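Local coordinates for protein taurocyamine kinase (Schistosoma mansoni, PDB 4WOD) that reversibly transfers phosphate between ATP and taurocyamine, working as a magnesium-dependent phosphagen kinase built from two fused repeats, at residues E295-Q303 / E337-L348. The protein carries 4 engineered substitutions. Sequence-based numbering, arbitrary orientation.
Sequences EICEKHGIQ and EMHSGVRALLEL
The backbone oxygen of H300 lies where helix 331-355 meets the C-terminal end of helix 293-299: a water donates to H300 O at 2.8 Å and also to E337 O, bridging the segments, while G341 CA makes a C-H...O contact, CA to H300 O 3.3 Å. Helix 293-299 ends here in a Schellman motif with G301 as C-prime residue, and C297 O accepts I302 N and H300 N from opposite faces of its plane. The chain then enters strand 302-306, an outer strand of the antiparallel sheet of the first catalytic domain, on which helix 331-355 packs. The H300 ring folds back on its own helix. With CG beside the backbone N (chi1 -69°), ND1 donates to I296 O at 2.7 Å; the oxygen lies close to the ring plane, while ND1 stands above the I296 carbonyl plane. This bond probably holds the ring's rotation, and the ring meets A344 CB through CD2 at 3.6 Å and L345 CD2 through ND1. G341, without a side chain, lets the turn come close, and I302 CG1 rests on its backbone. I302 CD1 reaches V342 CG2, the side chains roughly perpendicular; both residues also touch L321 of strand 318-323. L345 spreads its two methyls against the end of helix 293-299 and I302, CD2 toward I296 CG2 and CD1 touching both C297 SG and I302 CG2. E337 extends its chain alongside G301, and its OE1 accepts R325 N. The I302 and L345 side chains run antiparallel, I302 CG2 meeting L345 CD1 at 3.8 Å.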
loop_
_atom_site.group_PDB
_atom_site.type_symbol
_atom_site.label_atom_id
_atom_site.label_comp_id
_atom_site.label_asym_id
_atom_site.label_seq_id
_atom_site.Cartn_x
_atom_site.Cartn_y
_atom_site.Cartn_z
ATOM N N GLU A 295 1.934 1.108 4.971
ATOM C CA GLU A 295 1.467 -0.007 5.774
ATOM C C GLU A 295 2.196 -0.008 7.107
ATOM O O GLU A 295 1.592 -0.283 8.146
ATOM C CB GLU A 295 1.663 -1.343 5.046
ATOM C CG GLU A 295 0.764 -1.538 3.798
ATOM C CD GLU A 295 1.121 -0.609 2.619
ATOM O OE1 GLU A 295 2.241 -0.042 2.596
ATOM O OE2 GLU A 295 0.270 -0.432 1.712
ATOM N N ILE A 296 3.488 0.318 7.068
ATOM C CA ILE A 296 4.301 0.393 8.284
ATOM C C ILE A 296 3.707 1.412 9.255
ATOM O O ILE A 296 3.513 1.112 10.439
ATOM C CB ILE A 296 5.760 0.761 7.973
ATOM C CG1 ILE A 296 6.414 -0.341 7.133
ATOM C CG2 ILE A 296 6.552 0.967 9.271
ATOM C CD1 ILE A 296 7.890 -0.139 6.895
ATOM N N CYS A 297 3.378 2.598 8.742
ATOM C CA CYS A 297 2.713 3.627 9.565
ATOM C C CYS A 297 1.385 3.150 10.149
ATOM O O CYS A 297 1.175 3.205 11.368
ATOM C CB CYS A 297 2.475 4.911 8.758
ATOM S SG CYS A 297 3.957 5.783 8.199
ATOM N N GLU A 298 0.477 2.700 9.284
ATOM C CA GLU A 298 -0.811 2.204 9.730
ATOM C C GLU A 298 -0.675 1.128 10.813
ATOM O O GLU A 298 -1.475 1.081 11.748
ATOM C CB GLU A 298 -1.609 1.653 8.547
ATOM C CG GLU A 298 -2.742 0.732 8.970
ATOM C CD GLU A 298 -3.567 0.239 7.798
ATOM O OE1 GLU A 298 -2.968 -0.058 6.734
ATOM O OE2 GLU A 298 -4.811 0.149 7.946
ATOM N N LYS A 299 0.354 0.296 10.712
ATOM C CA LYS A 299 0.520 -0.780 11.671
ATOM C C LYS A 299 0.976 -0.223 13.025
ATOM O O LYS A 299 0.788 -0.854 14.065
ATOM C CB LYS A 299 1.509 -1.824 11.146
ATOM C CG LYS A 299 1.758 -2.956 12.123
ATOM C CD LYS A 299 1.918 -4.287 11.411
ATOM C CE LYS A 299 1.852 -5.428 12.407
ATOM N NZ LYS A 299 0.592 -5.377 13.199
ATOM N N HIS A 300 1.566 0.966 13.010
ATOM C CA HIS A 300 1.920 1.654 14.248
ATOM C C HIS A 300 0.866 2.683 14.683
ATOM O O HIS A 300 1.116 3.498 15.572
ATOM C CB HIS A 300 3.286 2.313 14.094
ATOM C CG HIS A 300 4.411 1.331 14.006
ATOM N ND1 HIS A 300 4.855 0.810 12.807
ATOM C CD2 HIS A 300 5.160 0.746 14.971
ATOM C CE1 HIS A 300 5.842 -0.040 13.040
ATOM N NE2 HIS A 300 6.045 -0.097 14.345
ATOM N N GLY A 301 -0.314 2.630 14.066
ATOM C CA GLY A 301 -1.420 3.497 14.454
ATOM C C GLY A 301 -1.249 4.915 13.941
ATOM O O GLY A 301 -1.790 5.859 14.507
ATOM N N ILE A 302 -0.490 5.057 12.859
ATOM C CA ILE A 302 -0.120 6.358 12.347
ATOM C C ILE A 302 -0.589 6.543 10.898
ATOM O O ILE A 302 -0.531 5.609 10.083
ATOM C CB ILE A 302 1.417 6.580 12.437
ATOM C CG1 ILE A 302 1.864 6.627 13.904
ATOM C CG2 ILE A 302 1.838 7.900 11.774
ATOM C CD1 ILE A 302 1.210 7.750 14.708
ATOM N N GLN A 303 -1.070 7.749 10.607
ATOM C CA GLN A 303 -1.421 8.168 9.252
ATOM C C GLN A 303 -0.425 9.216 8.745
ATOM O O GLN A 303 -0.284 10.272 9.352
ATOM C CB GLN A 303 -2.844 8.739 9.244
ATOM C CG GLN A 303 -3.198 9.541 7.989
ATOM C CD GLN A 303 -3.748 8.667 6.883
ATOM O OE1 GLN A 303 -3.583 7.446 6.902
ATOM N NE2 GLN A 303 -4.412 9.286 5.911
ATOM N N GLU A 337 -1.583 6.906 21.275
ATOM C CA GLU A 337 -1.381 6.237 19.988
ATOM C C GLU A 337 -0.401 7.011 19.102
ATOM O O GLU A 337 0.546 6.433 18.543
ATOM C CB GLU A 337 -2.714 6.060 19.258
ATOM C CG GLU A 337 -2.564 5.376 17.901
ATOM C CD GLU A 337 -3.847 5.392 17.082
ATOM O OE1 GLU A 337 -4.269 6.486 16.646
ATOM O OE2 GLU A 337 -4.438 4.311 16.875
ATOM N N MET A 338 -0.609 8.324 18.999
ATOM C CA MET A 338 0.285 9.175 18.237
ATOM C C MET A 338 1.714 9.076 18.755
ATOM O O MET A 338 2.655 8.840 17.996
ATOM C CB MET A 338 -0.179 10.635 18.296
ATOM C CG MET A 338 0.704 11.600 17.522
ATOM S SD MET A 338 1.983 12.372 18.561
ATOM C CE MET A 338 2.671 13.582 17.448
ATOM N N HIS A 339 1.877 9.269 20.054
ATOM C CA HIS A 339 3.223 9.370 20.596
ATOM C C HIS A 339 3.985 8.063 20.457
ATOM O O HIS A 339 5.162 8.061 20.073
ATOM C CB HIS A 339 3.202 9.791 22.056
ATOM C CG HIS A 339 4.573 10.017 22.610
ATOM N ND1 HIS A 339 5.280 9.033 23.264
ATOM C CD2 HIS A 339 5.376 11.106 22.582
ATOM C CE1 HIS A 339 6.459 9.508 23.623
ATOM N NE2 HIS A 339 6.540 10.767 23.229
ATOM N N SER A 340 3.308 6.963 20.777
ATOM C CA SER A 340 3.886 5.631 20.706
ATOM C C SER A 340 4.284 5.286 19.286
ATOM O O SER A 340 5.403 4.847 19.039
ATOM C CB SER A 340 2.909 4.581 21.227
ATOM O OG SER A 340 2.771 4.703 22.629
ATOM N N GLY A 341 3.348 5.461 18.361
ATOM C CA GLY A 341 3.602 5.160 16.963
ATOM C C GLY A 341 4.680 6.037 16.350
ATOM O O GLY A 341 5.577 5.524 15.660
ATOM N N VAL A 342 4.612 7.350 16.593
ATOM C CA VAL A 342 5.573 8.255 15.995
ATOM C C VAL A 342 6.966 7.928 16.549
ATOM O O VAL A 342 7.958 7.876 15.801
ATOM C CB VAL A 342 5.221 9.763 16.237
ATOM C CG1 VAL A 342 6.409 10.633 15.973
ATOM C CG2 VAL A 342 4.048 10.210 15.349
ATOM N N ARG A 343 7.024 7.679 17.856
ATOM C CA ARG A 343 8.288 7.316 18.476
ATOM C C ARG A 343 8.897 6.068 17.790
ATOM O O ARG A 343 10.064 6.089 17.401
ATOM C CB ARG A 343 8.109 7.070 19.980
ATOM C CG ARG A 343 9.318 6.367 20.575
ATOM C CD ARG A 343 9.189 6.116 22.074
ATOM N NE ARG A 343 10.467 5.635 22.595
ATOM C CZ ARG A 343 10.737 5.456 23.886
ATOM N NH1 ARG A 343 9.815 5.734 24.800
ATOM N NH2 ARG A 343 11.937 5.022 24.263
ATOM N N ALA A 344 8.096 5.015 17.604
ATOM C CA ALA A 344 8.558 3.820 16.897
ATOM C C ALA A 344 9.059 4.136 15.479
ATOM O O ALA A 344 10.070 3.588 15.022
ATOM C CB ALA A 344 7.429 2.753 16.830
ATOM N N LEU A 345 8.340 4.998 14.773
ATOM C CA LEU A 345 8.706 5.317 13.392
ATOM C C LEU A 345 10.000 6.121 13.312
ATOM O O LEU A 345 10.839 5.890 12.435
ATOM C CB LEU A 345 7.578 6.079 12.706
ATOM C CG LEU A 345 6.237 5.369 12.531
ATOM C CD1 LEU A 345 5.247 6.319 11.861
ATOM C CD2 LEU A 345 6.421 4.072 11.709
ATOM N N LEU A 346 10.165 7.067 14.226
ATOM C CA LEU A 346 11.380 7.866 14.240
ATOM C C LEU A 346 12.570 6.996 14.673
ATOM O O LEU A 346 13.682 7.142 14.144
ATOM C CB LEU A 346 11.213 9.100 15.154
ATOM C CG LEU A 346 10.166 10.147 14.749
ATOM C CD1 LEU A 346 9.996 11.162 15.855
ATOM C CD2 LEU A 346 10.488 10.855 13.425
ATOM N N GLU A 347 12.344 6.088 15.624
ATOM C CA GLU A 347 13.395 5.142 16.015
ATOM C C GLU A 347 13.789 4.268 14.811
ATOM O O GLU A 347 14.969 3.955 14.604
ATOM C CB GLU A 347 12.945 4.263 17.186
ATOM C CG GLU A 347 12.963 4.964 18.533
ATOM C CD GLU A 347 12.366 4.125 19.660
ATOM O OE1 GLU A 347 11.601 3.190 19.382
ATOM O OE2 GLU A 347 12.648 4.415 20.836
ATOM N N LEU A 348 12.798 3.909 13.998
ATOM C CA LEU A 348 13.071 3.114 12.805
ATOM C C LEU A 348 13.837 3.921 11.748
ATOM O O LEU A 348 14.711 3.376 11.064
ATOM C CB LEU A 348 11.770 2.557 12.229
ATOM C CG LEU A 348 11.908 1.493 11.139
ATOM C CD1 LEU A 348 12.845 0.389 11.598
ATOM C CD2 LEU A 348 10.541 0.920 10.798
HETATM O O HOH W 1 0.679 3.549 18.297
#